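Local structure of response regulator aspartate phosphatase H (Bacillus subtilis, 3Q15) at residues 261-272 with 299-310. The protein dephosphorylates the sporulation phosphotransferase Spo0F and also acts on the competence regulator ComA, helping to separate competence and sporulation in time. Sequence-based numbering, arbitrary orientation.
Sequences PKVLFGLSWTLC and YKELFLFLQAVY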
ATOM      1  N   PRO A 261     -15.364  28.767 -12.212  1.00 50.48           N
ATOM      2  CA  PRO A 261     -13.930  29.018 -12.394  1.00 49.86           C
ATOM      3  C   PRO A 261     -13.190  27.779 -12.895  1.00 50.81           C
ATOM      4  O   PRO A 261     -12.442  27.864 -13.866  1.00 52.75           O
ATOM      5  CB  PRO A 261     -13.455  29.392 -10.985  1.00 47.51           C
ATOM      6  CG  PRO A 261     -14.662  29.974 -10.330  1.00 47.37           C
ATOM      7  CD  PRO A 261     -15.828  29.176 -10.872  1.00 50.31           C
ATOM      8  N   LYS A 262     -13.405  26.642 -12.244  1.00 49.43           N
ATOM      9  CA  LYS A 262     -12.743  25.408 -12.645  1.00 51.01           C
ATOM     10  C   LYS A 262     -13.198  24.954 -14.029  1.00 51.39           C
ATOM     11  O   LYS A 262     -12.391  24.495 -14.835  1.00 52.16           O
ATOM     12  CB  LYS A 262     -12.988  24.305 -11.615  1.00 57.05           C
ATOM     13  CG  LYS A 262     -12.435  22.949 -12.018  1.00 62.89           C
ATOM     14  CD  LYS A 262     -12.292  22.024 -10.818  1.00 66.51           C
ATOM     15  CE  LYS A 262     -13.581  21.937 -10.028  1.00 71.69           C
ATOM     16  NZ  LYS A 262     -13.411  21.086  -8.818  1.00 74.73           N
ATOM     17  N   VAL A 263     -14.493  25.086 -14.299  1.00 49.07           N
ATOM     18  CA  VAL A 263     -15.040  24.722 -15.601  1.00 48.12           C
ATOM     19  C   VAL A 263     -14.476  25.610 -16.711  1.00 46.87           C
ATOM     20  O   VAL A 263     -14.076  25.119 -17.763  1.00 49.53           O
ATOM     21  CB  VAL A 263     -16.583  24.792 -15.613  1.00 47.34           C
ATOM     22  CG1 VAL A 263     -17.117  24.625 -17.028  1.00 50.30           C
ATOM     23  CG2 VAL A 263     -17.169  23.736 -14.694  1.00 40.94           C
ATOM     24  N   LEU A 264     -14.438  26.917 -16.475  1.00 45.96           N
ATOM     25  CA  LEU A 264     -13.947  27.849 -17.486  1.00 48.86           C
ATOM     26  C   LEU A 264     -12.436  27.749 -17.727  1.00 46.70           C
ATOM     27  O   LEU A 264     -11.950  28.107 -18.800  1.00 47.21           O
ATOM     28  CB  LEU A 264     -14.348  29.284 -17.137  1.00 52.99           C
ATOM     29  CG  LEU A 264     -15.852  29.567 -17.176  1.00 55.88           C
ATOM     30  CD1 LEU A 264     -16.157  31.001 -16.765  1.00 56.73           C
ATOM     31  CD2 LEU A 264     -16.411  29.275 -18.559  1.00 55.27           C
ATOM     32  N   PHE A 265     -11.690  27.265 -16.740  1.00 45.08           N
ATOM     33  CA  PHE A 265     -10.253  27.093 -16.929  1.00 43.25           C
ATOM     34  C   PHE A 265      -9.952  25.888 -17.817  1.00 45.06           C
ATOM     35  O   PHE A 265      -9.061  25.940 -18.663  1.00 43.67           O
ATOM     36  CB  PHE A 265      -9.515  26.961 -15.595  1.00 42.73           C
ATOM     37  CG  PHE A 265      -8.072  26.570 -15.749  1.00 44.07           C
ATOM     38  CD1 PHE A 265      -7.118  27.516 -16.080  1.00 42.89           C
ATOM     39  CD2 PHE A 265      -7.671  25.254 -15.582  1.00 48.07           C
ATOM     40  CE1 PHE A 265      -5.793  27.165 -16.238  1.00 44.80           C
ATOM     41  CE2 PHE A 265      -6.340  24.895 -15.735  1.00 47.23           C
ATOM     42  CZ  PHE A 265      -5.401  25.854 -16.064  1.00 46.97           C
ATOM     43  N   GLY A 266     -10.694  24.804 -17.617  1.00 45.45           N
ATOM     44  CA  GLY A 266     -10.556  23.629 -18.456  1.00 44.42           C
ATOM     45  C   GLY A 266     -10.916  23.962 -19.889  1.00 45.02           C
ATOM     46  O   GLY A 266     -10.181  23.641 -20.824  1.00 44.90           O
ATOM     47  N   LEU A 267     -12.055  24.622 -20.056  1.00 43.23           N
ATOM     48  CA  LEU A 267     -12.509  25.043 -21.370  1.00 43.95           C
ATOM     49  C   LEU A 267     -11.458  25.919 -22.050  1.00 44.00           C
ATOM     50  O   LEU A 267     -11.106  25.694 -23.207  1.00 44.76           O
ATOM     51  CB  LEU A 267     -13.840  25.789 -21.257  1.00 43.13           C
ATOM     52  CG  LEU A 267     -14.525  26.238 -22.550  1.00 45.69           C
ATOM     53  CD1 LEU A 267     -14.634  25.091 -23.545  1.00 46.98           C
ATOM     54  CD2 LEU A 267     -15.898  26.819 -22.251  1.00 44.28           C
ATOM     55  N   SER A 268     -10.949  26.908 -21.322  1.00 46.46           N
ATOM     56  CA  SER A 268      -9.962  27.839 -21.869  1.00 49.05           C
ATOM     57  C   SER A 268      -8.664  27.140 -22.266  1.00 44.31           C
ATOM     58  O   SER A 268      -8.175  27.306 -23.382  1.00 45.76           O
ATOM     59  CB  SER A 268      -9.670  28.963 -20.872  1.00 51.59           C
ATOM     60  OG  SER A 268     -10.825  29.757 -20.650  1.00 54.19           O
ATOM     61  N   TRP A 269      -8.109  26.359 -21.346  1.00 43.10           N
ATOM     62  CA  TRP A 269      -6.872  25.639 -21.607  1.00 44.54           C
ATOM     63  C   TRP A 269      -7.028  24.756 -22.840  1.00 45.57           C
ATOM     64  O   TRP A 269      -6.172  24.748 -23.721  1.00 48.12           O
ATOM     65  CB  TRP A 269      -6.494  24.782 -20.399  1.00 48.43           C
ATOM     66  CG  TRP A 269      -5.120  24.193 -20.478  1.00 52.66           C
ATOM     67  CD1 TRP A 269      -4.031  24.731 -21.103  1.00 58.76           C
ATOM     68  CD2 TRP A 269      -4.684  22.949 -19.915  1.00 54.30           C
ATOM     69  NE1 TRP A 269      -2.944  23.901 -20.958  1.00 61.01           N
ATOM     70  CE2 TRP A 269      -3.319  22.800 -20.235  1.00 57.43           C
ATOM     71  CE3 TRP A 269      -5.316  21.948 -19.170  1.00 55.16           C
ATOM     72  CZ2 TRP A 269      -2.576  21.690 -19.837  1.00 57.39           C
ATOM     73  CZ3 TRP A 269      -4.575  20.844 -18.775  1.00 56.49           C
ATOM     74  CH2 TRP A 269      -3.219  20.726 -19.110  1.00 57.34           C
ATOM     75  N   THR A 270      -8.130  24.016 -22.896  1.00 45.19           N
ATOM     76  CA  THR A 270      -8.395  23.118 -24.016  1.00 44.81           C
ATOM     77  C   THR A 270      -8.483  23.876 -25.331  1.00 48.95           C
ATOM     78  O   THR A 270      -7.975  23.424 -26.354  1.00 51.04           O
ATOM     79  CB  THR A 270      -9.698  22.324 -23.809  1.00 44.41           C
ATOM     80  OG1 THR A 270      -9.602  21.561 -22.601  1.00 46.41           O
ATOM     81  CG2 THR A 270      -9.937  21.380 -24.972  1.00 42.45           C
ATOM     82  N   LEU A 271      -9.134  25.033 -25.299  1.00 42.31           N
ATOM     83  CA  LEU A 271      -9.273  25.855 -26.487  1.00 46.39           C
ATOM     84  C   LEU A 271      -7.922  26.404 -26.939  1.00 49.11           C
ATOM     85  O   LEU A 271      -7.652  26.499 -28.134  1.00 45.16           O
ATOM     86  CB  LEU A 271     -10.268  26.989 -26.242  1.00 48.70           C
ATOM     87  CG  LEU A 271     -11.733  26.553 -26.200  1.00 48.94           C
ATOM     88  CD1 LEU A 271     -12.652  27.719 -25.856  1.00 47.66           C
ATOM     89  CD2 LEU A 271     -12.133  25.924 -27.527  1.00 48.92           C
ATOM     90  N   CYS A 272      -7.074  26.757 -25.975  1.00 48.44           N
ATOM     91  CA  CYS A 272      -5.742  27.273 -26.277  1.00 49.64           C
ATOM     92  C   CYS A 272      -4.862  26.210 -26.929  1.00 52.57           C
ATOM     93  O   CYS A 272      -4.136  26.488 -27.882  1.00 54.69           O
ATOM     94  CB  CYS A 272      -5.065  27.809 -25.012  1.00 47.23           C
ATOM     95  SG  CYS A 272      -5.763  29.356 -24.385  1.00 46.12           S
ATOM     96  N   TYR A 299      -6.909  29.355  -9.265  1.00 52.00           N
ATOM     97  CA  TYR A 299      -7.378  29.488 -10.643  1.00 50.64           C
ATOM     98  C   TYR A 299      -7.075  30.875 -11.200  1.00 53.99           C
ATOM     99  O   TYR A 299      -6.922  31.051 -12.409  1.00 53.28           O
ATOM    100  CB  TYR A 299      -8.870  29.147 -10.762  1.00 53.74           C
ATOM    101  CG  TYR A 299      -9.146  27.670 -10.599  1.00 53.72           C
ATOM    102  CD1 TYR A 299      -8.856  26.774 -11.620  1.00 53.36           C
ATOM    103  CD2 TYR A 299      -9.672  27.168  -9.416  1.00 54.83           C
ATOM    104  CE1 TYR A 299      -9.090  25.419 -11.471  1.00 52.18           C
ATOM    105  CE2 TYR A 299      -9.910  25.814  -9.261  1.00 55.15           C
ATOM    106  CZ  TYR A 299      -9.618  24.946 -10.291  1.00 53.80           C
ATOM    107  OH  TYR A 299      -9.853  23.598 -10.140  1.00 55.63           O
ATOM    108  N   LYS A 300      -6.968  31.856 -10.311  1.00 57.57           N
ATOM    109  CA  LYS A 300      -6.598  33.201 -10.717  1.00 56.51           C
ATOM    110  C   LYS A 300      -5.225  33.197 -11.381  1.00 55.58           C
ATOM    111  O   LYS A 300      -5.019  33.841 -12.410  1.00 55.91           O
ATOM    112  CB  LYS A 300      -6.601  34.148  -9.514  1.00 60.42           C
ATOM    113  CG  LYS A 300      -6.561  35.625  -9.896  1.00 66.11           C
ATOM    114  CD  LYS A 300      -6.811  36.531  -8.699  1.00 69.55           C
ATOM    115  CE  LYS A 300      -5.603  36.576  -7.785  1.00 72.07           C
ATOM    116  NZ  LYS A 300      -4.426  37.176  -8.469  1.00 72.11           N
ATOM    117  N   GLU A 301      -4.287  32.465 -10.786  1.00 51.65           N
ATOM    118  CA  GLU A 301      -2.921  32.406 -11.299  1.00 50.28           C
ATOM    119  C   GLU A 301      -2.819  31.528 -12.543  1.00 51.09           C
ATOM    120  O   GLU A 301      -2.008  31.785 -13.434  1.00 51.64           O
ATOM    121  CB  GLU A 301      -1.956  31.912 -10.219  1.00 50.32           C
ATOM    122  CG  GLU A 301      -1.508  32.986  -9.234  1.00 54.10           C
ATOM    123  CD  GLU A 301      -2.577  33.350  -8.219  1.00 58.37           C
ATOM    124  OE1 GLU A 301      -2.417  34.385  -7.535  1.00 63.43           O
ATOM    125  OE2 GLU A 301      -3.569  32.601  -8.095  1.00 56.17           O
ATOM    126  N   LEU A 302      -3.642  30.487 -12.596  1.00 51.87           N
ATOM    127  CA  LEU A 302      -3.718  29.635 -13.779  1.00 51.00           C
ATOM    128  C   LEU A 302      -4.323  30.398 -14.960  1.00 48.55           C
ATOM    129  O   LEU A 302      -3.874  30.260 -16.097  1.00 47.51           O
ATOM    130  CB  LEU A 302      -4.530  28.367 -13.494  1.00 52.94           C
ATOM    131  CG  LEU A 302      -3.905  27.236 -12.670  1.00 55.04           C
ATOM    132  CD1 LEU A 302      -2.494  26.929 -13.149  1.00 51.80           C
ATOM    133  CD2 LEU A 302      -3.903  27.580 -11.197  1.00 58.56           C
ATOM    134  N   PHE A 303      -5.344  31.204 -14.688  1.00 47.28           N
ATOM    135  CA  PHE A 303      -5.941  32.022 -15.734  1.00 47.27           C
ATOM    136  C   PHE A 303      -4.918  33.003 -16.270  1.00 51.78           C
ATOM    137  O   PHE A 303      -4.768  33.153 -17.481  1.00 49.40           O
ATOM    138  CB  PHE A 303      -7.165  32.779 -15.224  1.00 48.74           C
ATOM    139  CG  PHE A 303      -8.444  31.996 -15.314  1.00 52.48           C
ATOM    140  CD1 PHE A 303      -8.946  31.598 -16.545  1.00 52.89           C
ATOM    141  CD2 PHE A 303      -9.157  31.673 -14.172  1.00 53.52           C
ATOM    142  CE1 PHE A 303     -10.130  30.881 -16.634  1.00 52.82           C
ATOM    143  CE2 PHE A 303     -10.343  30.956 -14.253  1.00 54.78           C
ATOM    144  CZ  PHE A 303     -10.831  30.559 -15.487  1.00 52.26           C
ATOM    145  N   LEU A 304      -4.212  33.671 -15.364  1.00 54.40           N
ATOM    146  CA  LEU A 304      -3.218  34.658 -15.763  1.00 51.80           C
ATOM    147  C   LEU A 304      -2.095  34.020 -16.578  1.00 50.17           C
ATOM    148  O   LEU A 304      -1.547  34.645 -17.488  1.00 48.80           O
ATOM    149  CB  LEU A 304      -2.658  35.384 -14.540  1.00 52.78           C
ATOM    150  CG  LEU A 304      -3.654  36.303 -13.829  1.00 56.16           C
ATOM    151  CD1 LEU A 304      -3.063  36.858 -12.541  1.00 58.24           C
ATOM    152  CD2 LEU A 304      -4.095  37.431 -14.758  1.00 57.95           C
ATOM    153  N   PHE A 305      -1.756  32.775 -16.256  1.00 47.38           N
ATOM    154  CA  PHE A 305      -0.717  32.078 -17.002  1.00 52.08           C
ATOM    155  C   PHE A 305      -1.157  31.769 -18.432  1.00 56.38           C
ATOM    156  O   PHE A 305      -0.363  31.859 -19.371  1.00 57.69           O
ATOM    157  CB  PHE A 305      -0.285  30.790 -16.303  1.00 53.18           C
ATOM    158  CG  PHE A 305       0.808  30.062 -17.028  1.00 57.05           C
ATOM    159  CD1 PHE A 305       2.136  30.404 -16.826  1.00 57.61           C
ATOM    160  CD2 PHE A 305       0.508  29.058 -17.934  1.00 59.26           C
ATOM    161  CE1 PHE A 305       3.149  29.749 -17.502  1.00 54.81           C
ATOM    162  CE2 PHE A 305       1.518  28.398 -18.613  1.00 58.94           C
ATOM    163  CZ  PHE A 305       2.840  28.747 -18.396  1.00 54.77           C
ATOM    164  N   LEU A 306      -2.422  31.394 -18.587  1.00 51.76           N
ATOM    165  CA  LEU A 306      -2.981  31.131 -19.905  1.00 52.99           C
ATOM    166  C   LEU A 306      -2.881  32.363 -20.785  1.00 55.86           C
ATOM    167  O   LEU A 306      -2.451  32.281 -21.936  1.00 60.09           O
ATOM    168  CB  LEU A 306      -4.443  30.695 -19.802  1.00 51.07           C
ATOM    169  CG  LEU A 306      -4.700  29.264 -19.354  1.00 49.37           C
ATOM    170  CD1 LEU A 306      -6.176  28.932 -19.502  1.00 46.02           C
ATOM    171  CD2 LEU A 306      -3.851  28.310 -20.171  1.00 51.37           C
ATOM    172  N   GLN A 307      -3.291  33.504 -20.242  1.00 55.55           N
ATOM    173  CA  GLN A 307      -3.227  34.756 -20.981  1.00 54.79           C
ATOM    174  C   GLN A 307      -1.804  35.032 -21.430  1.00 53.57           C
ATOM    175  O   GLN A 307      -1.567  35.419 -22.572  1.00 55.21           O
ATOM    176  CB  GLN A 307      -3.708  35.922 -20.118  1.00 59.42           C
ATOM    177  CG  GLN A 307      -5.205  35.988 -19.916  1.00 62.91           C
ATOM    178  CD  GLN A 307      -5.627  37.268 -19.224  1.00 65.00           C
ATOM    179  OE1 GLN A 307      -4.822  37.920 -18.561  1.00 62.71           O
ATOM    180  NE2 GLN A 307      -6.891  37.640 -19.383  1.00 68.44           N
ATOM    181  N   ALA A 308      -0.859  34.828 -20.518  1.00 50.34           N
ATOM    182  CA  ALA A 308       0.525  35.228 -20.743  1.00 55.46           C
ATOM    183  C   ALA A 308       1.237  34.365 -21.778  1.00 55.21           C
ATOM    184  O   ALA A 308       2.006  34.874 -22.597  1.00 55.69           O
ATOM    185  CB  ALA A 308       1.298  35.229 -19.430  1.00 50.40           C
ATOM    186  N   VAL A 309       0.975  33.064 -21.746  1.00 53.13           N
ATOM    187  CA  VAL A 309       1.728  32.123 -22.567  1.00 53.38           C
ATOM    188  C   VAL A 309       1.122  31.907 -23.955  1.00 54.29           C
ATOM    189  O   VAL A 309       1.846  31.603 -24.903  1.00 53.32           O
ATOM    190  CB  VAL A 309       1.911  30.763 -21.857  1.00 50.68           C
ATOM    191  CG1 VAL A 309       0.622  29.962 -21.898  1.00 49.83           C
ATOM    192  CG2 VAL A 309       3.046  29.980 -22.493  1.00 50.57           C
ATOM    193  N   TYR A 310      -0.196  32.066 -24.070  1.00 54.67           N
ATOM    194  CA  TYR A 310      -0.881  31.880 -25.351  1.00 59.05           C
ATOM    195  C   TYR A 310      -1.148  33.200 -26.074  1.00 62.55           C
ATOM    196  O   TYR A 310      -1.752  33.216 -27.146  1.00 66.24           O
ATOM    197  CB  TYR A 310      -2.185  31.089 -25.176  1.00 56.93           C
ATOM    198  CG  TYR A 310      -1.955  29.642 -24.810  1.00 54.89           C
ATOM    199  CD1 TYR A 310      -2.124  29.200 -23.505  1.00 54.03           C
ATOM    200  CD2 TYR A 310      -1.549  28.721 -25.767  1.00 55.78           C
ATOM    201  CE1 TYR A 310      -1.896  27.876 -23.163  1.00 55.15           C
ATOM    202  CE2 TYR A 310      -1.322  27.399 -25.436  1.00 55.58           C
ATOM    203  CZ  TYR A 310      -1.497  26.982 -24.133  1.00 57.01           C
ATOM    204  OH  TYR A 310      -1.272  25.665 -23.797  1.00 58.56           O
TER
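Phe265 turns its ring edge toward one face of Phe303, a T-shaped pair with planes at 90° and centroids 5.9 Å apart. Ser268 OG lies at the edge of the Phe303 ring, while that hydroxyl donates to Leu264 O (2.7 Å). Over one face of Tyr299 sits Lys262 CA, 4.1 Å from the ring centroid and displaced toward the rim. Cys272 CB stands almost centrally above a face of Tyr310, 3.4 Å from the centroid; its SG meets the same ring obliquely, a sulfur-aromatic contact. The edge of the Trp269 indole faces Tyr310 OH, with NE1 3.7 Å from it.

With CG anti to the backbone N (chi1 171°), Phe265 reaches in among Tyr299, Leu302, Phe303 and Leu306, its CE1 3.3 Å from Leu302 CB. Phe303 in turn sits among Pro261, Leu264, Phe265 and Ser268. Leu306 divides its methyls, CD1 against Ser268 CB and CD2 3.7 Å from Trp269 CD1.

These knobs-into-holes contacts join two TPR-domain helices running the same way, 21° apart in direction, axes 10.5 Å apart at closest approach. Helix 277-290 packs against both, touching Ser268, Cys272 and Phe303; helix 238-255 adjoins 261-272 at Leu264, and helix 332-348 meets Trp269 and Tyr310.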